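Local coordinates for zinc transport protein ZntB (PDB 3CK6), which probably takes up zinc across the inner membrane as a zinc-proton symporter of the CorA family, its cytoplasmic domain forming a funnel-shaped homopentamer, at residues 12-17 against 30-35; 50-55 against 101-106; 65-70 against 184-189; 171-176 against 235-240. The protein carries 1 engineered substitution. All coordinates share one frame; numbering follows the deposited sequence.

Contact 1 comes first along the chain: it closes the short excursion 12-17 to 30-35 beside strand 32-37 of the mixed sheet and is complete before the others begin. Contacts 2 and 3 cross, because 65-70 lies between 50-55 and 101-106; contact 2 lays the linker between two short helices on the end of strand 96-103, and contact 3 packs the approach to the outermost strand 68-71 on helix 173-199. Contact 4 starts inside contact 3's long loop and ends beyond it, joining the beginning of helix 173-199 to helix 209-246. Contacts 1 and 2 touch, Asn31 N lying 2.7 Å from Gly105 O, whereas contact 4 is on the opposite side of the chain's centre.

Contact 1: residues 12-17 against 30-35; sequences DFSTPM and PNHWYH
The carboxylate of Asp12 is stacked obliquely on the imidazole of His32, the two planes 29° apart. Asp12 CB sits over one face of that ring toward its rim, a CH-pi contact 4.0 Å from the ring centroid, and Asp12 OD1 comes within 3.2 Å of His32 CE1. The Phe13 ring meets its neighbours at the edge instead: Asn31 O lies in its plane, and Phe13 CE1 touches Trp33 CB at 3.7 Å, the two aromatic side chains running side by side in the same direction.

CG of Asp12 is anti to the backbone N (chi1 -177°), and OD1 is gripped twice by Ser14, in the loop that follows. Ser14 OG donates to its syn lone pair, while Ser14 N donates to Asp12 OD1 at 2.8 Å from above the carboxylate plane, closing an Asx turn that bends the chain away after Asp12. Across the contact, Phe13 N donates to Asn31 O over 2.8 Å, approaching in the carbonyl plane. Asp12 and His32 form an antiparallel non-hydrogen-bonded pair with both side chains on one face of the sheet.

Around Phe13 and Trp33, Leu125 of helix 116-126 and Leu137 of helix 134-161 pack on both side chains, while strand 106-111 borders strand 32-37 on the side away from strand 7-12.

Contact 2: residues 50-55 against 101-106; sequences NHVPRA and LYFQGA
Val52 lays its CG2 methyl over the centre of one face of the Phe103 ring, 3.8 Å from the ring centroid and 13° off the normal, a well-centred CH-pi contact. Its other methyl, CG1, anti to the backbone N, meets Leu101 CD2 tip to tip at 3.8 Å, so the two branches of one valine engage alternate residues of the strand. Phe103 also has CG anti to its backbone N (chi1 -177°), which extends the ring toward the linker. Asn50 O lies at its edge, near the ring plane, 3.3 Å from Phe103 CE2; His51 O comes to 3.4 Å from Phe103 CZ.

The linker owes its shape to a Schellman motif ending helix 43-49, with His51 at positive phi as the C-prime residue; Pro53 then takes the N-cap position of the next helix. On the strand side, Phe103 to Ala106 form a type I' turn of a beta hairpin, closed by paired backbone hydrogen bonds between Phe103 and Ala106. A water joins the two bends, donating to Asn50 O and to Asn50 OD1, each at 2.9 Å, and accepting from Gln104 NE2 at 3.1 Å. Asn50 is fixed further by the loop before strand 32-37, OD1 accepting from Ile28 N and ND2 donating to Glu26 O, and also to Trp46 O of helix 43-49.

The contact thus seats the junction of helices 43-49 and 54-60 on the end of strand 96-103, with Val57 and Thr56 of helix 54-60 packing on Val52 and Leu101, and strand 106-111 continuing the hairpin.

Contact 3: residues 65-70 against 184-189; sequences SRPSFH and KRFIRP
The tight part of this contact is the Pro67 ring, set against the helix at Phe186 and Pro189. Pro67 CG comes to 3.4 Å from Phe186 O, and Pro67 CD lies 3.8 Å from Phe186 CD1, the two side chains crossing at about a right angle. The two proline rings run side by side, Pro67 CB being 3.9 Å from Pro189 CB. Pro189 has no N-H to give to the preceding turn, and the helix is kinked here.

The looser side is polar and water-bridged. One water donates to Pro67 O at 2.7 Å and to Pro189 O at 2.8 Å, linking two carbonyls that cannot bond each other. Arg66, bent at chi3 (-79°), brings NH2 to 3.8 Å from Pro189 CB; its polar end is engaged by a second subunit, through a salt bridge from NE to Glu224 and a hydrogen bond from NH1 to Asn217.

The contact packs the turn entering strand 68-71, one of the sheet's two outermost strands within this chain, against helix 173-199. Arg82 of strand 77-83 packs on Pro67 and makes a cation-pi contact with Phe186, while helix 209-246 of the same chain lies against Ile187.

Contact 4: residues 171-176 against 235-240; sequences YNHIAA and LFQDEI
The chain enters helix 173-199 through Asn172 at its N-cap position and comes nearest to helix 209-246 at His173 and Phe236, whose CA atoms are 7.7 Å apart. Tyr171, just before the helix, receives two groups from the other segment. Ile240 reaches toward it tip to tip and centres its CD1 over one face of the ring, a CH-pi contact 3.9 Å from the centroid. Phe236, with CG anti to the backbone N (chi1 -170°), turns an edge toward the face of the tyrosine in an offset edge-to-face pair, the planes 85° apart and Phe236 CZ 3.7 Å from Tyr171 CE1.

Together with His173, these rings make an aromatic cluster between the start of helix 173-199 and the long helix 209-246, in the helical part of the CorA-like cytoplasmic domain that extends away from the sheet. Phe163, in the connection that follows helix 134-161, stacks on Phe236, and Tyr171 OH forms a hydrogen bond with Val165 O in the same connection.

His173 carries CG in the crowded position between the backbone N and the carbonyl carbon (chi1 51°), which directs its ring toward helix 209-246. His173 CD2 lies at the edge of the Phe236 ring, 3.5 Å from Phe236 CD2, and His173 NE2 is only 3.1 Å from Ile240 CD1, a very close approach. Both imidazole nitrogens are buried without a hydrogen-bonding partner in the model. Gln237, with CG anti to the carbonyl carbon, sets CG 3.8 Å from His173 ND1. His242 of a second subunit meets the same imidazole.

Contact 1: residues 12-17 against 30-35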
# COMPACT_ATOMS: atom_id res chain seq x y z
N ASP E 12 34.64 14.22 -24.81
CA ASP E 12 35.39 12.98 -24.64
C ASP E 12 35.92 12.90 -23.20
O ASP E 12 36.72 13.74 -22.77
CB ASP E 12 36.53 12.93 -25.67
CG ASP E 12 37.33 11.63 -25.60
OD1 ASP E 12 37.01 10.75 -24.77
OD2 ASP E 12 38.28 11.51 -26.38
N PHE E 13 35.45 11.87 -22.48
CA PHE E 13 35.86 11.60 -21.09
C PHE E 13 36.83 10.42 -20.97
O PHE E 13 36.93 9.81 -19.89
CB PHE E 13 34.65 11.28 -20.23
CG PHE E 13 33.72 12.46 -20.04
CD1 PHE E 13 32.74 12.75 -21.00
CD2 PHE E 13 33.84 13.29 -18.93
CE1 PHE E 13 31.89 13.83 -20.84
CE2 PHE E 13 32.97 14.38 -18.76
CZ PHE E 13 32.02 14.64 -19.71
N SER E 14 37.54 10.10 -22.05
CA SER E 14 38.60 9.08 -21.96
C SER E 14 39.63 9.44 -20.88
O SER E 14 40.11 8.58 -20.12
CB SER E 14 39.28 8.88 -23.31
OG SER E 14 38.37 8.39 -24.27
N THR E 15 39.98 10.72 -20.80
CA THR E 15 40.93 11.20 -19.80
C THR E 15 40.14 11.98 -18.74
O THR E 15 39.01 12.41 -19.01
CB THR E 15 42.04 12.09 -20.43
OG1 THR E 15 41.54 13.41 -20.64
CG2 THR E 15 42.53 11.50 -21.77
N PRO E 16 40.73 12.14 -17.53
CA PRO E 16 40.08 12.92 -16.45
C PRO E 16 39.76 14.38 -16.80
O PRO E 16 38.93 15.00 -16.14
CB PRO E 16 41.11 12.88 -15.32
CG PRO E 16 41.92 11.65 -15.59
CD PRO E 16 42.01 11.58 -17.08
N MSE E 17 40.42 14.92 -17.83
CA MSE E 17 40.15 16.27 -18.31
C MSE E 17 39.39 16.19 -19.64
O MSE E 17 39.99 16.02 -20.69
CB MSE E 17 41.46 17.07 -18.46
CG MSE E 17 41.29 18.48 -19.00
SE MSE E 17 40.15 19.56 -17.87
CE MSE E 17 41.39 19.78 -16.37
N PRO E 30 33.21 4.71 -26.91
CA PRO E 30 33.11 4.55 -25.47
C PRO E 30 33.75 5.72 -24.73
O PRO E 30 34.76 6.26 -25.19
CB PRO E 30 33.88 3.24 -25.21
CG PRO E 30 33.81 2.50 -26.50
CD PRO E 30 33.92 3.58 -27.54
N ASN E 31 33.13 6.13 -23.61
CA ASN E 31 33.59 7.27 -22.80
C ASN E 31 33.29 8.67 -23.37
O ASN E 31 33.71 9.68 -22.82
CB ASN E 31 35.06 7.12 -22.38
CG ASN E 31 35.27 5.91 -21.50
OD1 ASN E 31 36.02 5.00 -21.84
ND2 ASN E 31 34.54 5.86 -20.38
N HIS E 32 32.54 8.72 -24.47
CA HIS E 32 32.10 10.00 -25.03
C HIS E 32 30.68 10.30 -24.59
O HIS E 32 29.86 9.39 -24.37
CB HIS E 32 32.16 9.97 -26.56
CG HIS E 32 33.55 10.02 -27.14
ND1 HIS E 32 34.60 9.27 -26.65
CD2 HIS E 32 34.05 10.70 -28.20
CE1 HIS E 32 35.68 9.50 -27.37
NE2 HIS E 32 35.38 10.38 -28.31
N TRP E 33 30.39 11.60 -24.50
CA TRP E 33 29.05 12.11 -24.25
C TRP E 33 28.58 12.88 -25.49
O TRP E 33 29.30 13.74 -26.00
CB TRP E 33 29.02 13.01 -23.02
CG TRP E 33 27.69 13.68 -22.77
CD1 TRP E 33 26.44 13.13 -22.92
CD2 TRP E 33 27.49 15.02 -22.30
NE1 TRP E 33 25.48 14.06 -22.56
CE2 TRP E 33 26.10 15.21 -22.17
CE3 TRP E 33 28.36 16.07 -21.95
CZ2 TRP E 33 25.54 16.43 -21.74
CZ3 TRP E 33 27.80 17.29 -21.50
CH2 TRP E 33 26.40 17.45 -21.40
N TYR E 34 27.39 12.54 -25.96
CA TYR E 34 26.75 13.18 -27.10
C TYR E 34 25.44 13.78 -26.59
O TYR E 34 24.55 13.06 -26.14
CB TYR E 34 26.46 12.15 -28.20
CG TYR E 34 27.69 11.36 -28.61
CD1 TYR E 34 28.49 11.80 -29.68
CD2 TYR E 34 28.08 10.22 -27.92
CE1 TYR E 34 29.65 11.10 -30.05
CE2 TYR E 34 29.24 9.53 -28.28
CZ TYR E 34 30.00 9.97 -29.35
OH TYR E 34 31.16 9.28 -29.69
N HIS E 35 25.33 15.11 -26.63
CA HIS E 35 24.09 15.77 -26.24
C HIS E 35 23.38 16.19 -27.52
O HIS E 35 23.99 16.88 -28.36
CB HIS E 35 24.40 17.00 -25.38
CG HIS E 35 23.20 17.60 -24.73
ND1 HIS E 35 22.32 16.86 -23.98
CD2 HIS E 35 22.76 18.88 -24.69
CE1 HIS E 35 21.37 17.66 -23.52
NE2 HIS E 35 21.62 18.89 -23.94

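Contact 2: residues 50-55 against 101-106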
# COMPACT_ATOMS: atom_id res chain seq x y z
N ASN E 50 24.34 3.65 -35.97
CA ASN E 50 25.19 3.24 -34.85
C ASN E 50 24.65 2.00 -34.14
O ASN E 50 25.09 1.65 -33.03
CB ASN E 50 25.36 4.42 -33.88
CG ASN E 50 26.51 5.33 -34.29
OD1 ASN E 50 27.67 4.97 -34.12
ND2 ASN E 50 26.20 6.51 -34.83
N HIS E 51 23.68 1.36 -34.79
CA HIS E 51 23.16 0.03 -34.40
C HIS E 51 22.37 0.01 -33.09
O HIS E 51 22.27 -1.04 -32.45
CB HIS E 51 24.28 -1.03 -34.39
CG HIS E 51 25.07 -1.05 -35.66
ND1 HIS E 51 24.50 -1.33 -36.88
CD2 HIS E 51 26.38 -0.80 -35.90
CE1 HIS E 51 25.42 -1.26 -37.82
NE2 HIS E 51 26.57 -0.94 -37.25
N VAL E 52 21.78 1.14 -32.72
CA VAL E 52 20.79 1.14 -31.65
C VAL E 52 19.54 0.48 -32.24
O VAL E 52 19.11 0.87 -33.32
CB VAL E 52 20.44 2.56 -31.13
CG1 VAL E 52 19.44 2.49 -29.97
CG2 VAL E 52 21.72 3.31 -30.72
N PRO E 53 18.98 -0.54 -31.55
CA PRO E 53 17.79 -1.19 -32.12
C PRO E 53 16.62 -0.24 -32.32
O PRO E 53 16.39 0.68 -31.52
CB PRO E 53 17.47 -2.29 -31.10
CG PRO E 53 18.80 -2.55 -30.42
CD PRO E 53 19.38 -1.17 -30.28
N ARG E 54 15.90 -0.48 -33.41
CA ARG E 54 14.75 0.29 -33.86
C ARG E 54 13.73 0.64 -32.77
O ARG E 54 13.32 1.79 -32.66
CB ARG E 54 14.05 -0.45 -35.00
CG ARG E 54 12.70 0.11 -35.43
CD ARG E 54 12.87 1.20 -36.47
NE ARG E 54 12.00 0.99 -37.63
CZ ARG E 54 12.39 0.42 -38.77
NH1 ARG E 54 11.52 0.27 -39.77
NH2 ARG E 54 13.65 0.01 -38.93
N ALA E 55 13.33 -0.36 -31.99
CA ALA E 55 12.30 -0.17 -30.96
C ALA E 55 12.78 0.68 -29.78
O ALA E 55 11.99 1.42 -29.17
CB ALA E 55 11.77 -1.51 -30.48
N LEU E 101 20.49 7.49 -23.19
CA LEU E 101 20.90 6.14 -23.53
C LEU E 101 22.32 5.95 -23.07
O LEU E 101 23.18 6.78 -23.37
CB LEU E 101 20.83 5.98 -25.06
CG LEU E 101 20.63 4.64 -25.77
CD1 LEU E 101 19.30 4.00 -25.39
CD2 LEU E 101 20.68 4.85 -27.30
N TYR E 102 22.60 4.87 -22.34
CA TYR E 102 24.00 4.42 -22.15
C TYR E 102 24.17 3.20 -23.05
O TYR E 102 23.50 2.20 -22.87
CB TYR E 102 24.29 4.10 -20.68
CG TYR E 102 25.71 3.61 -20.36
CD1 TYR E 102 26.84 4.39 -20.68
CD2 TYR E 102 25.92 2.41 -19.69
CE1 TYR E 102 28.14 3.95 -20.38
CE2 TYR E 102 27.25 1.96 -19.36
CZ TYR E 102 28.34 2.76 -19.71
OH TYR E 102 29.62 2.36 -19.42
N PHE E 103 25.02 3.35 -24.06
CA PHE E 103 25.04 2.44 -25.20
C PHE E 103 26.48 2.29 -25.67
O PHE E 103 27.17 3.27 -25.93
CB PHE E 103 24.11 2.93 -26.32
CG PHE E 103 24.01 1.99 -27.51
CD1 PHE E 103 23.16 0.88 -27.48
CD2 PHE E 103 24.80 2.20 -28.65
CE1 PHE E 103 23.08 -0.00 -28.57
CE2 PHE E 103 24.71 1.34 -29.74
CZ PHE E 103 23.85 0.23 -29.70
N GLN E 104 26.92 1.03 -25.74
CA GLN E 104 28.33 0.69 -26.04
C GLN E 104 29.32 1.60 -25.32
O GLN E 104 30.33 2.00 -25.91
CB GLN E 104 28.61 0.71 -27.55
CG GLN E 104 27.81 -0.28 -28.39
CD GLN E 104 27.90 -0.01 -29.90
OE1 GLN E 104 27.42 -0.81 -30.70
NE2 GLN E 104 28.50 1.11 -30.30
N GLY E 105 29.03 1.95 -24.07
CA GLY E 105 29.98 2.70 -23.23
C GLY E 105 29.95 4.21 -23.45
O GLY E 105 30.77 4.94 -22.89
N ALA E 106 29.04 4.68 -24.29
CA ALA E 106 28.82 6.12 -24.52
C ALA E 106 27.53 6.56 -23.87
O ALA E 106 26.57 5.79 -23.78
CB ALA E 106 28.77 6.42 -26.00
O HOH W 1 27.93 2.28 -33.11

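Contact 3: residues 65-70 against 184-189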
# COMPACT_ATOMS: atom_id res chain seq x y z
N SER E 65 6.20 10.14 -22.80
CA SER E 65 7.18 9.43 -21.98
C SER E 65 6.85 9.61 -20.50
O SER E 65 6.09 10.53 -20.12
CB SER E 65 8.60 9.95 -22.25
OG SER E 65 8.66 11.34 -21.93
N ARG E 66 7.39 8.72 -19.67
CA ARG E 66 7.42 8.89 -18.23
C ARG E 66 8.86 8.63 -17.71
O ARG E 66 9.61 7.84 -18.29
CB ARG E 66 6.42 7.97 -17.54
CG ARG E 66 6.85 6.49 -17.62
CD ARG E 66 5.84 5.59 -16.95
NE ARG E 66 5.91 5.56 -15.48
CZ ARG E 66 6.70 4.75 -14.77
NH1 ARG E 66 7.54 3.90 -15.36
NH2 ARG E 66 6.64 4.78 -13.44
N PRO E 67 9.26 9.30 -16.61
CA PRO E 67 10.56 8.91 -16.05
C PRO E 67 10.62 7.41 -15.75
O PRO E 67 9.68 6.82 -15.19
CB PRO E 67 10.67 9.72 -14.76
CG PRO E 67 9.80 10.95 -15.03
CD PRO E 67 8.64 10.42 -15.85
N SER E 68 11.74 6.80 -16.12
CA SER E 68 11.87 5.36 -16.02
C SER E 68 13.29 4.93 -16.31
O SER E 68 14.08 5.66 -16.93
CB SER E 68 10.91 4.66 -17.00
OG SER E 68 10.94 5.29 -18.27
N PHE E 69 13.58 3.71 -15.89
CA PHE E 69 14.85 3.09 -16.16
C PHE E 69 14.60 1.77 -16.89
O PHE E 69 13.70 1.01 -16.51
CB PHE E 69 15.61 2.84 -14.85
CG PHE E 69 16.86 1.98 -15.02
CD1 PHE E 69 18.08 2.55 -15.43
CD2 PHE E 69 16.81 0.62 -14.79
CE1 PHE E 69 19.23 1.77 -15.62
CE2 PHE E 69 17.96 -0.18 -14.98
CZ PHE E 69 19.18 0.41 -15.39
N HIS E 70 15.40 1.51 -17.92
CA HIS E 70 15.20 0.36 -18.79
C HIS E 70 16.56 -0.30 -18.97
O HIS E 70 17.40 0.21 -19.70
CB HIS E 70 14.71 0.82 -20.16
CG HIS E 70 13.42 1.61 -20.12
ND1 HIS E 70 12.19 1.01 -20.23
CD2 HIS E 70 13.19 2.93 -19.99
CE1 HIS E 70 11.24 1.93 -20.15
NE2 HIS E 70 11.82 3.11 -20.00
N LYS E 184 4.22 16.48 -9.34
CA LYS E 184 4.15 15.17 -8.66
C LYS E 184 3.99 14.04 -9.69
O LYS E 184 4.56 12.96 -9.52
CB LYS E 184 3.01 15.13 -7.66
CG LYS E 184 2.75 13.73 -7.09
CD LYS E 184 1.60 13.78 -6.09
CE LYS E 184 1.27 12.37 -5.57
NZ LYS E 184 0.41 12.45 -4.37
N ARG E 185 3.23 14.33 -10.75
CA ARG E 185 2.97 13.41 -11.85
C ARG E 185 4.26 12.75 -12.36
O ARG E 185 4.26 11.56 -12.71
CB ARG E 185 2.25 14.14 -12.99
CG ARG E 185 2.03 13.33 -14.27
CD ARG E 185 1.55 14.24 -15.38
NE ARG E 185 1.22 13.51 -16.61
CZ ARG E 185 0.81 14.09 -17.73
NH1 ARG E 185 0.67 15.42 -17.78
NH2 ARG E 185 0.53 13.33 -18.81
N PHE E 186 5.34 13.52 -12.41
CA PHE E 186 6.64 13.04 -12.91
C PHE E 186 7.68 12.76 -11.83
O PHE E 186 8.60 11.95 -12.02
CB PHE E 186 7.20 14.03 -13.90
CG PHE E 186 6.29 14.24 -15.10
CD1 PHE E 186 5.97 13.16 -15.93
CD2 PHE E 186 5.75 15.48 -15.37
CE1 PHE E 186 5.14 13.32 -17.04
CE2 PHE E 186 4.91 15.66 -16.50
CZ PHE E 186 4.61 14.56 -17.33
N ILE E 187 7.57 13.45 -10.71
CA ILE E 187 8.61 13.36 -9.70
C ILE E 187 8.53 12.06 -8.89
O ILE E 187 9.55 11.50 -8.52
CB ILE E 187 8.73 14.67 -8.91
CG1 ILE E 187 9.34 15.70 -9.88
CG2 ILE E 187 9.63 14.50 -7.70
CD1 ILE E 187 9.61 17.04 -9.27
N ARG E 188 7.31 11.55 -8.69
CA ARG E 188 7.13 10.21 -8.14
C ARG E 188 7.84 9.12 -9.00
O ARG E 188 8.71 8.40 -8.49
CB ARG E 188 5.64 9.93 -7.92
CG ARG E 188 5.32 8.70 -7.08
CD ARG E 188 4.00 8.90 -6.31
NE ARG E 188 4.15 8.56 -4.89
CZ ARG E 188 4.47 9.42 -3.92
NH1 ARG E 188 4.59 8.99 -2.67
NH2 ARG E 188 4.67 10.72 -4.20
N PRO E 189 7.50 9.01 -10.32
CA PRO E 189 8.27 8.08 -11.20
C PRO E 189 9.79 8.30 -11.23
O PRO E 189 10.54 7.33 -11.37
CB PRO E 189 7.71 8.38 -12.60
CG PRO E 189 6.41 8.95 -12.39
CD PRO E 189 6.40 9.66 -11.05
O HOH W 2 9.96 5.20 -13.04

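Contact 4: residues 171-176 against 235-240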
# COMPACT_ATOMS: atom_id res chain seq x y z
N TYR E 171 -4.83 34.42 -1.76
CA TYR E 171 -5.49 33.15 -2.06
C TYR E 171 -4.98 32.53 -3.37
O TYR E 171 -5.77 32.31 -4.29
CB TYR E 171 -7.01 33.35 -2.15
CG TYR E 171 -7.76 33.55 -0.84
CD1 TYR E 171 -7.10 33.92 0.34
CD2 TYR E 171 -9.15 33.42 -0.80
CE1 TYR E 171 -7.82 34.12 1.54
CE2 TYR E 171 -9.87 33.61 0.37
CZ TYR E 171 -9.20 33.96 1.54
OH TYR E 171 -9.93 34.15 2.69
N ASN E 172 -3.68 32.24 -3.45
CA ASN E 172 -3.10 31.67 -4.66
C ASN E 172 -2.92 30.15 -4.58
O ASN E 172 -2.09 29.57 -5.27
CB ASN E 172 -1.75 32.34 -4.97
CG ASN E 172 -1.85 33.84 -5.04
OD1 ASN E 172 -2.63 34.40 -5.82
ND2 ASN E 172 -1.07 34.52 -4.21
N HIS E 173 -3.74 29.53 -3.73
CA HIS E 173 -3.61 28.11 -3.42
C HIS E 173 -4.10 27.19 -4.53
O HIS E 173 -3.67 26.04 -4.62
CB HIS E 173 -4.33 27.78 -2.11
CG HIS E 173 -5.74 28.28 -2.06
ND1 HIS E 173 -6.82 27.51 -2.42
CD2 HIS E 173 -6.25 29.49 -1.69
CE1 HIS E 173 -7.93 28.21 -2.27
NE2 HIS E 173 -7.61 29.41 -1.83
N ILE E 174 -5.00 27.69 -5.37
CA ILE E 174 -5.47 26.92 -6.51
C ILE E 174 -4.31 26.79 -7.49
O ILE E 174 -4.04 25.70 -7.99
CB ILE E 174 -6.72 27.52 -7.20
CG1 ILE E 174 -7.97 27.48 -6.29
CG2 ILE E 174 -6.97 26.84 -8.56
CD1 ILE E 174 -8.49 26.07 -5.90
N ALA E 175 -3.62 27.91 -7.74
CA ALA E 175 -2.45 27.94 -8.63
C ALA E 175 -1.34 27.03 -8.11
O ALA E 175 -0.73 26.30 -8.88
CB ALA E 175 -1.94 29.35 -8.80
N ALA E 176 -1.09 27.09 -6.80
CA ALA E 176 -0.03 26.30 -6.18
C ALA E 176 -0.29 24.80 -6.28
O ALA E 176 0.61 24.03 -6.62
CB ALA E 176 0.15 26.71 -4.73
N LEU E 235 -5.21 22.29 3.90
CA LEU E 235 -5.50 22.93 5.18
C LEU E 235 -5.91 24.39 5.01
O LEU E 235 -6.81 24.86 5.72
CB LEU E 235 -4.32 22.81 6.16
CG LEU E 235 -4.42 23.47 7.56
CD1 LEU E 235 -5.70 23.13 8.31
CD2 LEU E 235 -3.23 23.00 8.37
N PHE E 236 -5.26 25.11 4.10
CA PHE E 236 -5.66 26.48 3.83
C PHE E 236 -7.07 26.54 3.23
O PHE E 236 -7.81 27.48 3.50
CB PHE E 236 -4.64 27.23 2.97
CG PHE E 236 -4.92 28.71 2.87
CD1 PHE E 236 -4.99 29.51 4.02
CD2 PHE E 236 -5.11 29.32 1.62
CE1 PHE E 236 -5.26 30.87 3.93
CE2 PHE E 236 -5.37 30.70 1.53
CZ PHE E 236 -5.45 31.47 2.68
N GLN E 237 -7.44 25.53 2.45
CA GLN E 237 -8.81 25.37 1.94
C GLN E 237 -9.83 25.17 3.07
O GLN E 237 -10.93 25.75 3.03
CB GLN E 237 -8.89 24.25 0.91
CG GLN E 237 -8.21 24.61 -0.42
CD GLN E 237 -8.17 23.46 -1.43
OE1 GLN E 237 -8.53 23.64 -2.60
NE2 GLN E 237 -7.75 22.29 -0.97
N ASP E 238 -9.45 24.39 4.08
CA ASP E 238 -10.25 24.25 5.31
C ASP E 238 -10.34 25.56 6.09
O ASP E 238 -11.38 25.87 6.66
CB ASP E 238 -9.70 23.14 6.23
CG ASP E 238 -9.91 21.74 5.66
OD1 ASP E 238 -9.31 20.79 6.22
OD2 ASP E 238 -10.64 21.57 4.66
N GLU E 239 -9.23 26.30 6.14
CA GLU E 239 -9.18 27.62 6.79
C GLU E 239 -10.20 28.59 6.21
O GLU E 239 -10.98 29.22 6.94
CB GLU E 239 -7.78 28.22 6.69
CG GLU E 239 -7.04 28.34 7.99
CD GLU E 239 -5.81 29.23 7.90
OE1 GLU E 239 -4.80 28.79 7.30
OE2 GLU E 239 -5.85 30.35 8.43
N ILE E 240 -10.18 28.72 4.88
CA ILE E 240 -11.10 29.57 4.13
C ILE E 240 -12.56 29.17 4.35
O ILE E 240 -13.39 30.01 4.67
CB ILE E 240 -10.77 29.55 2.61
CG1 ILE E 240 -9.43 30.23 2.36
CG2 ILE E 240 -11.90 30.23 1.78
CD1 ILE E 240 -8.84 29.94 0.99